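Local coordinates for protein aminopeptidase C (Lactobacillus rhamnosus, PDB 4K7C) that probably removes residues from the N terminus of peptides as a papain-like cysteine aminopeptidase assembled from six chains, at residues 104-109 with 283-288; 110-115 with 181-186; 50-55 with 380-385. All blocks are in the same frame, centred on the assembly; numbering follows the deposited sequence.

Interaction 1: 104-109 with 283-288; sequences KFEKSN and GNVVGG
Helix 96-117 of this papain-like peptidase lies against a loop between strands 275-279 and 293-295 that contains a type II beta turn, Val285 to Gly288, and the contact divides into a tight, direct half and a watered half. The direct half lies at Asn284 and Val285. Lys107 crosses Asn284 obliquely, with CG 3.6 Å from Asn284 CB. Beside it Glu106 CB sits 3.3 Å from Asn284 O. The polar ends there turn to one anchor, Asp103, with Lys107 NZ on OD2 and Asn284 ND2 on OD1. Glu106 has CG anti to its carbonyl carbon (chi1 -73°) and bends again at chi2 (-77°), which folds the carboxylate back over Val285. Its OE1 comes to 3.6 Å from Val285 CG1, while OE2 is held by Tyr152 OH and Lys151 NZ.

The other half is joined through water, since direct hydrogen bonds between the two segments are absent. Water 1 is 2.6 Å from Glu106 OE1, also bonds Glu106 O, and accepts from Asn109 ND2 and from Val286 N, the latter at 3.0 Å. Water 2 links Glu106 OE1, at 2.6 Å, to Val286 O, at 2.8 Å. OE1 thus binds two waters, one leading to each polar backbone atom of Val286. An alanine in place of Glu106 would remove the carboxylate, and would probably loosen both waters and leave Tyr152 OH and Lys151 NZ without the carboxylate oxygen they share. Beyond the waters the turn reaches solvent at Gly287, whose phi of 91° would press a CB into the carbonyl O of Val286. The second subunit approaches this side too: its Ala3 packs on Val286 and through O accepts a hydrogen bond from Asn109 ND2, the atom whose 3.8 Å approach to Val286 CG2 ends the contact.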
loop_
_atom_site.group_PDB
_atom_site.type_symbol
_atom_site.label_atom_id
_atom_site.label_comp_id
_atom_site.label_asym_id
_atom_site.label_seq_id
_atom_site.Cartn_x
_atom_site.Cartn_y
_atom_site.Cartn_z
ATOM N N LYS A 104 4.220 -6.615 -36.087
ATOM C CA LYS A 104 2.777 -6.638 -36.241
ATOM C C LYS A 104 2.258 -6.289 -37.605
ATOM O O LYS A 104 1.336 -6.868 -38.106
ATOM C CB LYS A 104 2.135 -5.701 -35.216
ATOM C CG LYS A 104 2.241 -6.108 -33.769
ATOM C CD LYS A 104 0.900 -6.391 -33.174
ATOM C CE LYS A 104 0.906 -7.025 -31.761
ATOM N NZ LYS A 104 1.533 -8.359 -31.644
ATOM N N PHE A 105 2.835 -5.253 -38.208
ATOM C CA PHE A 105 2.380 -4.863 -39.507
ATOM C C PHE A 105 2.734 -5.935 -40.566
ATOM O O PHE A 105 1.872 -6.321 -41.364
ATOM C CB PHE A 105 2.935 -3.494 -39.864
ATOM C CG PHE A 105 2.277 -2.908 -41.082
ATOM C CD1 PHE A 105 0.886 -2.797 -41.138
ATOM C CD2 PHE A 105 3.033 -2.455 -42.131
ATOM C CE1 PHE A 105 0.243 -2.331 -42.247
ATOM C CE2 PHE A 105 2.351 -1.935 -43.252
ATOM C CZ PHE A 105 0.974 -1.835 -43.277
ATOM N N GLU A 106 3.956 -6.434 -40.529
ATOM C CA GLU A 106 4.427 -7.494 -41.480
ATOM C C GLU A 106 3.635 -8.743 -41.223
ATOM O O GLU A 106 3.138 -9.342 -42.147
ATOM C CB GLU A 106 5.914 -7.750 -41.333
ATOM C CG GLU A 106 6.755 -6.610 -41.906
ATOM C CD GLU A 106 6.865 -6.605 -43.468
ATOM O OE1 GLU A 106 6.432 -7.559 -44.182
ATOM O OE2 GLU A 106 7.401 -5.564 -43.975
ATOM N N LYS A 107 3.393 -9.075 -39.949
ATOM C CA LYS A 107 2.533 -10.261 -39.667
ATOM C C LYS A 107 1.095 -10.154 -40.220
ATOM O O LYS A 107 0.541 -11.165 -40.549
ATOM C CB LYS A 107 2.529 -10.580 -38.177
ATOM C CG LYS A 107 3.782 -11.210 -37.650
ATOM C CD LYS A 107 3.742 -11.365 -36.105
ATOM C CE LYS A 107 4.840 -12.266 -35.661
ATOM N NZ LYS A 107 5.107 -12.026 -34.206
ATOM N N SER A 108 0.510 -8.948 -40.263
ATOM C CA SER A 108 -0.815 -8.686 -40.831
ATOM C C SER A 108 -0.852 -9.101 -42.329
ATOM O O SER A 108 -1.637 -9.971 -42.734
ATOM C CB SER A 108 -1.252 -7.209 -40.561
ATOM O OG SER A 108 -1.297 -6.844 -39.142
ATOM N N ASN A 109 0.139 -8.644 -43.077
ATOM C CA ASN A 109 0.365 -9.039 -44.462
ATOM C C ASN A 109 0.680 -10.533 -44.643
ATOM O O ASN A 109 0.101 -11.191 -45.545
ATOM C CB ASN A 109 1.531 -8.234 -45.028
ATOM C CG ASN A 109 1.670 -8.416 -46.535
ATOM O OD1 ASN A 109 0.704 -8.102 -47.253
ATOM N ND2 ASN A 109 2.791 -8.871 -46.982
ATOM N N GLY A 283 6.330 -17.302 -39.983
ATOM C CA GLY A 283 7.012 -16.113 -40.544
ATOM C C GLY A 283 6.407 -14.798 -40.170
ATOM O O GLY A 283 5.410 -14.737 -39.475
ATOM N N ASN A 284 7.066 -13.702 -40.573
ATOM C CA ASN A 284 6.454 -12.400 -40.487
ATOM C C ASN A 284 6.642 -11.588 -41.765
ATOM O O ASN A 284 5.738 -10.892 -42.175
ATOM C CB ASN A 284 6.994 -11.543 -39.324
ATOM C CG ASN A 284 8.515 -11.550 -39.172
ATOM O OD1 ASN A 284 9.284 -12.206 -39.907
ATOM N ND2 ASN A 284 8.965 -10.884 -38.155
ATOM N N VAL A 285 7.847 -11.608 -42.318
ATOM C CA VAL A 285 8.134 -10.606 -43.399
ATOM C C VAL A 285 8.068 -11.352 -44.756
ATOM O O VAL A 285 8.952 -12.109 -45.064
ATOM C CB VAL A 285 9.498 -9.969 -43.324
ATOM C CG1 VAL A 285 9.708 -8.994 -44.516
ATOM C CG2 VAL A 285 9.636 -9.205 -41.981
ATOM N N VAL A 286 6.975 -11.158 -45.466
ATOM C CA VAL A 286 6.861 -11.736 -46.809
ATOM C C VAL A 286 7.982 -11.134 -47.628
ATOM O O VAL A 286 8.159 -9.884 -47.707
ATOM C CB VAL A 286 5.468 -11.560 -47.474
ATOM C CG1 VAL A 286 5.451 -12.014 -48.968
ATOM C CG2 VAL A 286 4.387 -12.284 -46.688
ATOM N N GLY A 287 8.720 -12.039 -48.286
ATOM C CA GLY A 287 9.810 -11.635 -49.094
ATOM C C GLY A 287 11.133 -11.594 -48.363
ATOM O O GLY A 287 12.167 -11.428 -48.982
ATOM N N GLY A 288 11.124 -11.733 -47.044
ATOM C CA GLY A 288 12.345 -11.673 -46.281
ATOM C C GLY A 288 12.779 -13.078 -45.979
ATOM O O GLY A 288 12.155 -14.060 -46.420
HETATM O O HOH W 1 4.689 -9.447 -44.591
HETATM O O HOH W 2 6.679 -7.773 -46.736
#

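Interaction 2: 110-115 with 181-186; sequences YFYENV and RKDAVT
Tyr112 OH is gripped by one hydrogen bond, with Asp211 OD2 on helix 197-219; Asp183 OD2, though only 2.5 Å from Tyr112 OH, lacks the geometry to count as a second. Asp183 OD2 is in turn paired with Lys179 NZ, a charge that would probably offset some of the repulsion between two acids gathered round one phenol. The side chains meet obliquely, ring and carboxylate planes 54° apart, and Tyr112 CE1 also rests 3.5 Å from Asp183 CB. Tyr112 gets there by setting CG anti to its carbonyl carbon (chi1 -65°).

Phe111 and Val115, which flank Tyr112 along the helix, make the apolar half of the contact. Phe111 CZ and Val115 CG2 each lie 3.9 Å from Ala184 CB. Val115 CG2 also covers one face of Phe111, 3.6 Å above the ring plane and offset toward its rim. Leu131 and Leu132 of helix 126-133 also pack on Phe111, and Leu132 on Ala184. The axes of 110-115 and 181-186 approach to 10.0 Å, with N-to-C directions 34° apart: two helices, 96-117 and 170-192, pack running roughly the same way in the helical part of this papain-like peptidase, with helix 197-219 as the third at the tyrosine.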
loop_
_atom_site.group_PDB
_atom_site.type_symbol
_atom_site.label_atom_id
_atom_site.label_comp_id
_atom_site.label_asym_id
_atom_site.label_seq_id
_atom_site.Cartn_x
_atom_site.Cartn_y
_atom_site.Cartn_z
ATOM N N TYR A 110 1.568 -11.039 -43.792
ATOM C CA TYR A 110 1.825 -12.488 -43.745
ATOM C C TYR A 110 0.576 -13.322 -43.588
ATOM O O TYR A 110 0.363 -14.238 -44.376
ATOM C CB TYR A 110 2.903 -12.848 -42.688
ATOM C CG TYR A 110 3.683 -14.090 -43.014
ATOM C CD1 TYR A 110 4.893 -13.994 -43.656
ATOM C CD2 TYR A 110 3.246 -15.344 -42.667
ATOM C CE1 TYR A 110 5.655 -15.081 -43.959
ATOM C CE2 TYR A 110 4.014 -16.465 -42.991
ATOM C CZ TYR A 110 5.199 -16.319 -43.656
ATOM O OH TYR A 110 6.018 -17.376 -43.987
ATOM N N PHE A 111 -0.296 -12.943 -42.643
ATOM C CA PHE A 111 -1.553 -13.602 -42.420
ATOM C C PHE A 111 -2.452 -13.555 -43.678
ATOM O O PHE A 111 -3.028 -14.564 -44.072
ATOM C CB PHE A 111 -2.267 -12.971 -41.211
ATOM C CG PHE A 111 -3.665 -13.482 -41.004
ATOM C CD1 PHE A 111 -3.912 -14.658 -40.304
ATOM C CD2 PHE A 111 -4.732 -12.734 -41.447
ATOM C CE1 PHE A 111 -5.231 -15.081 -40.131
ATOM C CE2 PHE A 111 -6.015 -13.147 -41.323
ATOM C CZ PHE A 111 -6.293 -14.339 -40.630
ATOM N N TYR A 112 -2.563 -12.395 -44.304
ATOM C CA TYR A 112 -3.429 -12.272 -45.476
ATOM C C TYR A 112 -2.908 -13.203 -46.583
ATOM O O TYR A 112 -3.704 -13.803 -47.328
ATOM C CB TYR A 112 -3.480 -10.867 -45.978
ATOM C CG TYR A 112 -4.094 -9.858 -45.057
ATOM C CD1 TYR A 112 -5.196 -10.162 -44.247
ATOM C CD2 TYR A 112 -3.607 -8.541 -45.006
ATOM C CE1 TYR A 112 -5.820 -9.206 -43.439
ATOM C CE2 TYR A 112 -4.213 -7.570 -44.207
ATOM C CZ TYR A 112 -5.287 -7.889 -43.376
ATOM O OH TYR A 112 -5.933 -6.951 -42.545
ATOM N N GLU A 113 -1.610 -13.275 -46.736
ATOM C CA GLU A 113 -1.028 -14.096 -47.807
ATOM C C GLU A 113 -1.280 -15.573 -47.482
ATOM O O GLU A 113 -1.534 -16.408 -48.392
ATOM C CB GLU A 113 0.461 -13.778 -48.022
ATOM C CG GLU A 113 0.680 -12.433 -48.720
ATOM C CD GLU A 113 0.113 -12.439 -50.134
ATOM O OE1 GLU A 113 0.273 -13.527 -50.783
ATOM O OE2 GLU A 113 -0.478 -11.421 -50.577
ATOM N N ASN A 114 -1.217 -15.917 -46.205
ATOM C CA ASN A 114 -1.560 -17.302 -45.784
ATOM C C ASN A 114 -3.006 -17.668 -46.005
ATOM O O ASN A 114 -3.319 -18.819 -46.418
ATOM C CB ASN A 114 -1.110 -17.589 -44.344
ATOM C CG ASN A 114 0.367 -17.919 -44.266
ATOM O OD1 ASN A 114 0.956 -18.374 -45.236
ATOM N ND2 ASN A 114 0.991 -17.703 -43.092
ATOM N N VAL A 115 -3.906 -16.717 -45.771
ATOM C CA VAL A 115 -5.281 -16.895 -46.018
ATOM C C VAL A 115 -5.558 -17.064 -47.533
ATOM O O VAL A 115 -6.393 -17.925 -47.928
ATOM C CB VAL A 115 -6.122 -15.670 -45.544
ATOM C CG1 VAL A 115 -7.525 -15.767 -46.001
ATOM C CG2 VAL A 115 -6.142 -15.623 -44.001
ATOM N N ARG A 181 -9.253 -11.480 -38.745
ATOM C CA ARG A 181 -10.302 -12.508 -39.006
ATOM C C ARG A 181 -11.449 -12.032 -39.903
ATOM O O ARG A 181 -11.918 -12.746 -40.814
ATOM C CB ARG A 181 -10.816 -13.065 -37.651
ATOM C CG ARG A 181 -9.871 -13.966 -36.936
ATOM C CD ARG A 181 -10.467 -14.372 -35.591
ATOM N NE ARG A 181 -9.529 -15.206 -34.853
ATOM C CZ ARG A 181 -9.093 -15.025 -33.613
ATOM N NH1 ARG A 181 -9.458 -13.975 -32.863
ATOM N NH2 ARG A 181 -8.331 -15.979 -33.108
ATOM N N LYS A 182 -11.910 -10.823 -39.711
ATOM C CA LYS A 182 -12.931 -10.213 -40.488
ATOM C C LYS A 182 -12.445 -10.103 -41.923
ATOM O O LYS A 182 -13.188 -10.364 -42.860
ATOM C CB LYS A 182 -13.241 -8.822 -39.990
ATOM C CG LYS A 182 -14.210 -8.088 -40.879
ATOM C CD LYS A 182 -14.545 -6.719 -40.351
ATOM C CE LYS A 182 -15.708 -6.131 -41.167
ATOM N NZ LYS A 182 -15.116 -5.555 -42.343
ATOM N N ASP A 183 -11.226 -9.628 -42.060
ATOM C CA ASP A 183 -10.611 -9.534 -43.407
ATOM C C ASP A 183 -10.400 -10.920 -44.076
ATOM O O ASP A 183 -10.486 -11.046 -45.325
ATOM C CB ASP A 183 -9.299 -8.776 -43.319
ATOM C CG ASP A 183 -9.469 -7.301 -43.077
ATOM O OD1 ASP A 183 -10.578 -6.735 -43.300
ATOM O OD2 ASP A 183 -8.433 -6.692 -42.683
ATOM N N ALA A 184 -10.120 -11.970 -43.298
ATOM C CA ALA A 184 -10.001 -13.322 -43.832
ATOM C C ALA A 184 -11.311 -13.747 -44.453
ATOM O O ALA A 184 -11.345 -14.376 -45.501
ATOM C CB ALA A 184 -9.612 -14.320 -42.735
ATOM N N VAL A 185 -12.432 -13.382 -43.841
ATOM C CA VAL A 185 -13.731 -13.661 -44.452
ATOM C C VAL A 185 -13.843 -13.085 -45.876
ATOM O O VAL A 185 -14.243 -13.766 -46.836
ATOM C CB VAL A 185 -14.907 -13.078 -43.655
ATOM C CG1 VAL A 185 -16.207 -13.489 -44.307
ATOM C CG2 VAL A 185 -14.944 -13.576 -42.191
ATOM N N THR A 186 -13.453 -11.824 -45.994
ATOM C CA THR A 186 -13.573 -11.060 -47.220
ATOM C C THR A 186 -12.615 -11.670 -48.260
ATOM O O THR A 186 -12.993 -11.871 -49.428
ATOM C CB THR A 186 -13.171 -9.594 -46.980
ATOM O OG1 THR A 186 -14.028 -9.009 -45.974
ATOM C CG2 THR A 186 -13.257 -8.795 -48.207
#

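Interaction 3: 50-55 with 380-385; sequences PTFSIE and KWKVEN
The two backbones do not pair directly: Phe52 and Lys382 have the closest CA atoms, 7.2 Å apart, and both strand 54-55 and strand 377-384 instead run antiparallel to strand 364-374, in the beta part of the papain-like fold. Phe52, whose CG lies anti to its carbonyl carbon, bridges the two backbones. Its ring receives Lys382 CB squarely on one face, 3.5 Å from the centroid and 12° off the ring normal, a CH-pi contact. The same ring brings CE1 to 3.5 Å from Trp381 C, so backbone as well as side chain of the strand bears on the phenylalanine.

Lys382 then runs on extended, CG anti to the backbone N, crossing Phe52 at about a right angle. This carries NZ beyond the ring to a salt bridge, 2.8 Å from Glu55 OE2, which accepts on its anti lone pair. Glu55 is likewise extended, and Tyr396 adds a cation-pi contact to the same lysine. A third subunit also reaches this edge, where its Arg231 bonds Phe52 O.

On the far side Lys380 stretches past Thr51 to give NZ to Thr49 O and Ala47 O. Thr51 O, buried by this contact and without a hydrogen-bonding partner in the model, lies 3.3 Å from Lys380 CE.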
loop_
_atom_site.group_PDB
_atom_site.type_symbol
_atom_site.label_atom_id
_atom_site.label_comp_id
_atom_site.label_asym_id
_atom_site.label_seq_id
_atom_site.Cartn_x
_atom_site.Cartn_y
_atom_site.Cartn_z
ATOM N N PRO A 50 24.893 -17.287 -7.790
ATOM C CA PRO A 50 25.178 -16.690 -9.110
ATOM C C PRO A 50 26.658 -16.279 -9.247
ATOM O O PRO A 50 26.969 -15.096 -9.240
ATOM C CB PRO A 50 24.200 -15.507 -9.128
ATOM C CG PRO A 50 24.158 -15.068 -7.702
ATOM C CD PRO A 50 24.064 -16.387 -6.960
ATOM N N THR A 51 27.545 -17.280 -9.256
ATOM C CA THR A 51 28.938 -17.055 -9.538
ATOM C C THR A 51 29.349 -17.869 -10.756
ATOM O O THR A 51 29.078 -19.054 -10.803
ATOM C CB THR A 51 29.816 -17.478 -8.340
ATOM O OG1 THR A 51 29.316 -16.832 -7.170
ATOM C CG2 THR A 51 31.253 -17.098 -8.582
ATOM N N PHE A 52 30.087 -17.254 -11.666
ATOM C CA PHE A 52 30.388 -17.812 -12.967
ATOM C C PHE A 52 31.806 -17.558 -13.431
ATOM O O PHE A 52 32.251 -16.407 -13.511
ATOM C CB PHE A 52 29.436 -17.252 -14.022
ATOM C CG PHE A 52 27.983 -17.326 -13.615
ATOM C CD1 PHE A 52 27.244 -18.453 -13.911
ATOM C CD2 PHE A 52 27.372 -16.269 -12.975
ATOM C CE1 PHE A 52 25.917 -18.578 -13.505
ATOM C CE2 PHE A 52 25.995 -16.300 -12.663
ATOM C CZ PHE A 52 25.263 -17.474 -12.924
ATOM N N SER A 53 32.527 -18.636 -13.677
ATOM C CA SER A 53 33.938 -18.534 -14.108
ATOM C C SER A 53 34.089 -17.739 -15.407
ATOM O O SER A 53 35.084 -17.047 -15.567
ATOM C CB SER A 53 34.621 -19.946 -14.183
ATOM O OG SER A 53 34.117 -20.721 -15.235
ATOM N N ILE A 54 33.088 -17.798 -16.290
ATOM C CA ILE A 54 33.048 -16.954 -17.515
ATOM C C ILE A 54 31.847 -16.057 -17.365
ATOM O O ILE A 54 30.726 -16.551 -17.234
ATOM C CB ILE A 54 32.830 -17.824 -18.763
ATOM C CG1 ILE A 54 34.010 -18.760 -18.784
ATOM C CG2 ILE A 54 32.680 -16.899 -20.005
ATOM C CD1 ILE A 54 33.980 -19.727 -19.894
ATOM N N GLU A 55 32.085 -14.767 -17.300
ATOM C CA GLU A 55 31.016 -13.826 -17.112
ATOM C C GLU A 55 31.216 -12.586 -17.932
ATOM O O GLU A 55 32.211 -11.861 -17.723
ATOM C CB GLU A 55 30.928 -13.464 -15.659
ATOM C CG GLU A 55 29.658 -12.686 -15.347
ATOM C CD GLU A 55 29.516 -12.431 -13.838
ATOM O OE1 GLU A 55 30.544 -12.444 -13.131
ATOM O OE2 GLU A 55 28.406 -12.225 -13.338
ATOM N N LYS A 380 26.413 -24.367 -14.371
ATOM C CA LYS A 380 25.375 -23.373 -14.334
ATOM C C LYS A 380 25.705 -22.244 -15.318
ATOM O O LYS A 380 26.840 -22.071 -15.685
ATOM C CB LYS A 380 25.105 -22.804 -12.930
ATOM C CG LYS A 380 26.292 -22.310 -12.186
ATOM C CD LYS A 380 26.060 -22.180 -10.685
ATOM C CE LYS A 380 27.281 -21.638 -9.950
ATOM N NZ LYS A 380 26.896 -21.651 -8.516
ATOM N N TRP A 381 24.626 -21.585 -15.775
ATOM C CA TRP A 381 24.649 -20.620 -16.855
ATOM C C TRP A 381 23.986 -19.363 -16.329
ATOM O O TRP A 381 22.957 -19.403 -15.590
ATOM C CB TRP A 381 23.822 -21.115 -18.023
ATOM C CG TRP A 381 24.296 -22.445 -18.578
ATOM C CD1 TRP A 381 24.006 -23.671 -18.081
ATOM C CD2 TRP A 381 25.013 -22.655 -19.802
ATOM N NE1 TRP A 381 24.640 -24.666 -18.841
ATOM C CE2 TRP A 381 25.259 -24.049 -19.904
ATOM C CE3 TRP A 381 25.610 -21.772 -20.764
ATOM C CZ2 TRP A 381 25.989 -24.603 -20.950
ATOM C CZ3 TRP A 381 26.278 -22.325 -21.829
ATOM C CH2 TRP A 381 26.491 -23.723 -21.905
ATOM N N LYS A 382 24.562 -18.224 -16.716
ATOM C CA LYS A 382 24.048 -16.935 -16.339
ATOM C C LYS A 382 23.108 -16.422 -17.413
ATOM O O LYS A 382 23.421 -16.405 -18.635
ATOM C CB LYS A 382 25.153 -15.926 -16.077
ATOM C CG LYS A 382 24.681 -14.541 -15.689
ATOM C CD LYS A 382 25.827 -13.581 -15.382
ATOM C CE LYS A 382 25.275 -12.371 -14.631
ATOM N NZ LYS A 382 26.173 -11.202 -14.669
ATOM N N VAL A 383 21.954 -15.958 -16.974
ATOM C CA VAL A 383 20.845 -15.673 -17.895
ATOM C C VAL A 383 20.332 -14.249 -17.735
ATOM O O VAL A 383 19.848 -13.847 -16.651
ATOM C CB VAL A 383 19.678 -16.658 -17.679
ATOM C CG1 VAL A 383 18.443 -16.340 -18.554
ATOM C CG2 VAL A 383 20.175 -17.990 -17.979
ATOM N N GLU A 384 20.419 -13.481 -18.796
ATOM C CA GLU A 384 19.790 -12.171 -18.789
ATOM C C GLU A 384 18.346 -12.272 -19.145
ATOM O O GLU A 384 17.980 -12.704 -20.254
ATOM C CB GLU A 384 20.491 -11.148 -19.759
ATOM C CG GLU A 384 19.758 -9.787 -19.757
ATOM C CD GLU A 384 20.396 -8.783 -20.688
ATOM O OE1 GLU A 384 21.244 -9.228 -21.496
ATOM O OE2 GLU A 384 19.945 -7.629 -20.713
ATOM N N ASN A 385 17.477 -11.878 -18.194
ATOM C CA ASN A 385 16.047 -11.887 -18.450
ATOM C C ASN A 385 15.606 -10.477 -18.796
ATOM O O ASN A 385 16.420 -9.588 -18.771
ATOM C CB ASN A 385 15.211 -12.469 -17.294
ATOM C CG ASN A 385 13.888 -13.123 -17.764
ATOM O OD1 ASN A 385 13.422 -12.979 -18.894
ATOM N ND2 ASN A 385 13.276 -13.873 -16.854
#

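Overall arrangement
From the N terminus, 50-55 opens the longest closure, completed only at 380-385 by interaction 3. Helix 96-117 then opens two more with consecutive turns: 104-109 and 110-115. The later one closes first, when helix 170-192 returns at 181-186 (interaction 2). The loop at 283-288 then completes interaction 1. The three closures lie one within another and none cross. Interactions 1 and 2, centres about 13 Å apart, touch through Tyr110, whose CD1 is 3.5 Å from Val286 CG2; both also touch the second subunit. Interaction 3 lies on the other side of the chain's centre, about 35 Å from interaction 1 and about 44 Å from interaction 2 between centres, and ties the segment leading into strand 54-55 to strand 377-384.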